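Local coordinates for glucose dehydrogenase (Haloferax mediterranei, PDB 2VWQ), which oxidises D-glucose to D-glucono-1,5-lactone, and other aldoses such as D-xylose and D-galactose, using a catalytic zinc ion and NADP(+) in preference to NAD(+), at residues Asp38-Glu43 against Leu61-Val66. Numbering follows the deposited sequence.
Sequences DGTDHE and LGHEAV. With ZN (zinc ion), chain C.
Asp38 and Glu64 crowd their carboxylates round the catalytic zinc ion in the tight part of the contact. Asp38 OD2 lies 3.1 Å from Glu64 OE2, with the two planes turned 78° apart. Both atoms are acceptors, so no hydrogen bond joins them, and the zinc ion probably offsets their like charge. His63 NE2, Glu64 OE2 and Glu150 bind the metal. Asp38 is a known zinc ligand, but here its OD2 stands back at 2.9 Å from the zinc ion. Asp38 OD1 also meets the edge of the His63 ring, 3.3 Å from CE1. With CG between its backbone N and carbonyl carbon (chi1 84°), Asp38 brings OD1 to Thr40 N and caps helix 39-46. Asp41 OD2 accepts from Asp38 N and completes a capping box.

Asp41 is also buried, but it meets His63 through water. One water donates to Asp41 OD1 and accepts from His63 ND1; another links Asp41 OD2 to His63 N. The direct bond from Gly62 N to Asp41 OD1 is weak. An alanine at Asp38 would take away the carboxylate and is likely to leave Thr40 N without its cap. The water-held ND1 should keep NE2 directed at the zinc ion, while the salt bridge from Lys349 to Glu64 OE1 probably steadies that ligand.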
loop_
_atom_site.group_PDB
_atom_site.type_symbol
_atom_site.label_atom_id
_atom_site.label_comp_id
_atom_site.label_asym_id
_atom_site.label_seq_id
_atom_site.Cartn_x
_atom_site.Cartn_y
_atom_site.Cartn_z
ATOM N N ASP A 38 21.385 -3.742 -17.675
ATOM C CA ASP A 38 20.365 -2.708 -17.410
ATOM C C ASP A 38 20.946 -1.445 -16.731
ATOM O O ASP A 38 22.174 -1.309 -16.604
ATOM C CB ASP A 38 19.040 -3.254 -16.771
ATOM C CG ASP A 38 19.084 -3.415 -15.262
ATOM O OD1 ASP A 38 20.028 -3.015 -14.594
ATOM O OD2 ASP A 38 18.135 -3.993 -14.724
ATOM N N GLY A 39 20.044 -0.530 -16.366
ATOM C CA GLY A 39 20.402 0.755 -15.749
ATOM C C GLY A 39 21.351 0.608 -14.586
ATOM O O GLY A 39 22.302 1.377 -14.442
ATOM N N THR A 40 21.116 -0.418 -13.778
ATOM C CA THR A 40 21.922 -0.663 -12.597
ATOM C C THR A 40 23.377 -0.916 -12.934
ATOM O O THR A 40 24.264 -0.494 -12.202
ATOM C CB THR A 40 21.315 -1.837 -11.786
ATOM O OG1 THR A 40 19.912 -1.588 -11.556
ATOM C CG2 THR A 40 22.015 -1.998 -10.467
ATOM N N ASP A 41 23.642 -1.578 -14.055
ATOM C CA ASP A 41 25.024 -1.751 -14.510
ATOM C C ASP A 41 25.665 -0.411 -14.880
ATOM O O ASP A 41 26.847 -0.174 -14.613
ATOM C CB ASP A 41 25.081 -2.699 -15.719
ATOM C CG ASP A 41 24.679 -4.115 -15.362
ATOM O OD1 ASP A 41 25.561 -4.834 -14.826
ATOM O OD2 ASP A 41 23.493 -4.487 -15.582
ATOM N N HIS A 42 24.882 0.441 -15.538
ATOM C CA HIS A 42 25.326 1.788 -15.885
ATOM C C HIS A 42 25.528 2.600 -14.604
ATOM O O HIS A 42 26.579 3.197 -14.412
ATOM C CB HIS A 42 24.300 2.465 -16.797
ATOM C CG HIS A 42 24.267 1.901 -18.181
ATOM N ND1 HIS A 42 25.291 2.093 -19.082
ATOM C CD2 HIS A 42 23.337 1.155 -18.821
ATOM C CE1 HIS A 42 24.991 1.492 -20.218
ATOM N NE2 HIS A 42 23.815 0.908 -20.085
ATOM N N GLU A 43 24.508 2.577 -13.746
ATOM C CA GLU A 43 24.509 3.233 -12.439
ATOM C C GLU A 43 25.678 2.755 -11.596
ATOM O O GLU A 43 26.362 3.556 -10.970
ATOM C CB GLU A 43 23.190 2.940 -11.709
ATOM C CG GLU A 43 22.816 3.933 -10.621
ATOM C CD GLU A 43 22.317 5.270 -11.165
ATOM O OE1 GLU A 43 21.665 5.287 -12.233
ATOM O OE2 GLU A 43 22.570 6.308 -10.511
ATOM N N LEU A 61 30.600 -7.168 -13.456
ATOM C CA LEU A 61 29.262 -6.617 -13.660
ATOM C C LEU A 61 28.256 -7.715 -14.025
ATOM O O LEU A 61 28.626 -8.881 -14.224
ATOM C CB LEU A 61 29.303 -5.574 -14.791
ATOM C CG LEU A 61 30.230 -4.373 -14.556
ATOM C CD1 LEU A 61 30.288 -3.483 -15.790
ATOM C CD2 LEU A 61 29.729 -3.613 -13.355
ATOM N N GLY A 62 26.990 -7.322 -14.136
ATOM C CA GLY A 62 25.942 -8.180 -14.706
ATOM C C GLY A 62 25.177 -8.981 -13.664
ATOM O O GLY A 62 25.767 -9.738 -12.888
ATOM N N HIS A 63 23.854 -8.838 -13.674
ATOM C CA HIS A 63 22.992 -9.606 -12.775
ATOM C C HIS A 63 21.864 -10.369 -13.468
ATOM O O HIS A 63 21.120 -11.083 -12.807
ATOM C CB HIS A 63 22.421 -8.704 -11.677
ATOM C CG HIS A 63 21.429 -7.688 -12.166
ATOM N ND1 HIS A 63 21.805 -6.438 -12.590
ATOM C CD2 HIS A 63 20.080 -7.728 -12.274
ATOM C CE1 HIS A 63 20.733 -5.756 -12.957
ATOM N NE2 HIS A 63 19.670 -6.507 -12.754
ATOM N N GLU A 64 21.754 -10.215 -14.784
ATOM C CA GLU A 64 20.725 -10.845 -15.585
ATOM C C GLU A 64 21.395 -11.885 -16.465
ATOM O O GLU A 64 21.886 -11.563 -17.539
ATOM C CB GLU A 64 20.037 -9.792 -16.475
ATOM C CG GLU A 64 19.476 -8.629 -15.721
ATOM C CD GLU A 64 18.813 -7.586 -16.601
ATOM O OE1 GLU A 64 19.045 -7.582 -17.829
ATOM O OE2 GLU A 64 18.048 -6.750 -16.058
ATOM N N ALA A 65 21.426 -13.134 -16.032
ATOM C CA ALA A 65 22.201 -14.128 -16.753
ATOM C C ALA A 65 21.424 -15.392 -17.072
ATOM O O ALA A 65 20.443 -15.734 -16.407
ATOM C CB ALA A 65 23.437 -14.479 -15.956
ATOM N N VAL A 66 21.898 -16.074 -18.107
ATOM C CA VAL A 66 21.480 -17.410 -18.447
ATOM C C VAL A 66 22.752 -18.165 -18.800
ATOM O O VAL A 66 23.663 -17.605 -19.400
ATOM C CB VAL A 66 20.445 -17.432 -19.597
ATOM C CG1 VAL A 66 20.997 -16.779 -20.886
ATOM C CG2 VAL A 66 19.945 -18.880 -19.846
HETATM ZN ZN ZN C . 17.784 -6.684 -13.779
HETATM O O HOH W 1 22.829 -7.076 -15.699
HETATM O O HOH W 2 24.369 -5.383 -12.525
HETATM O O HOH W 3 17.285 -5.294 -12.908
#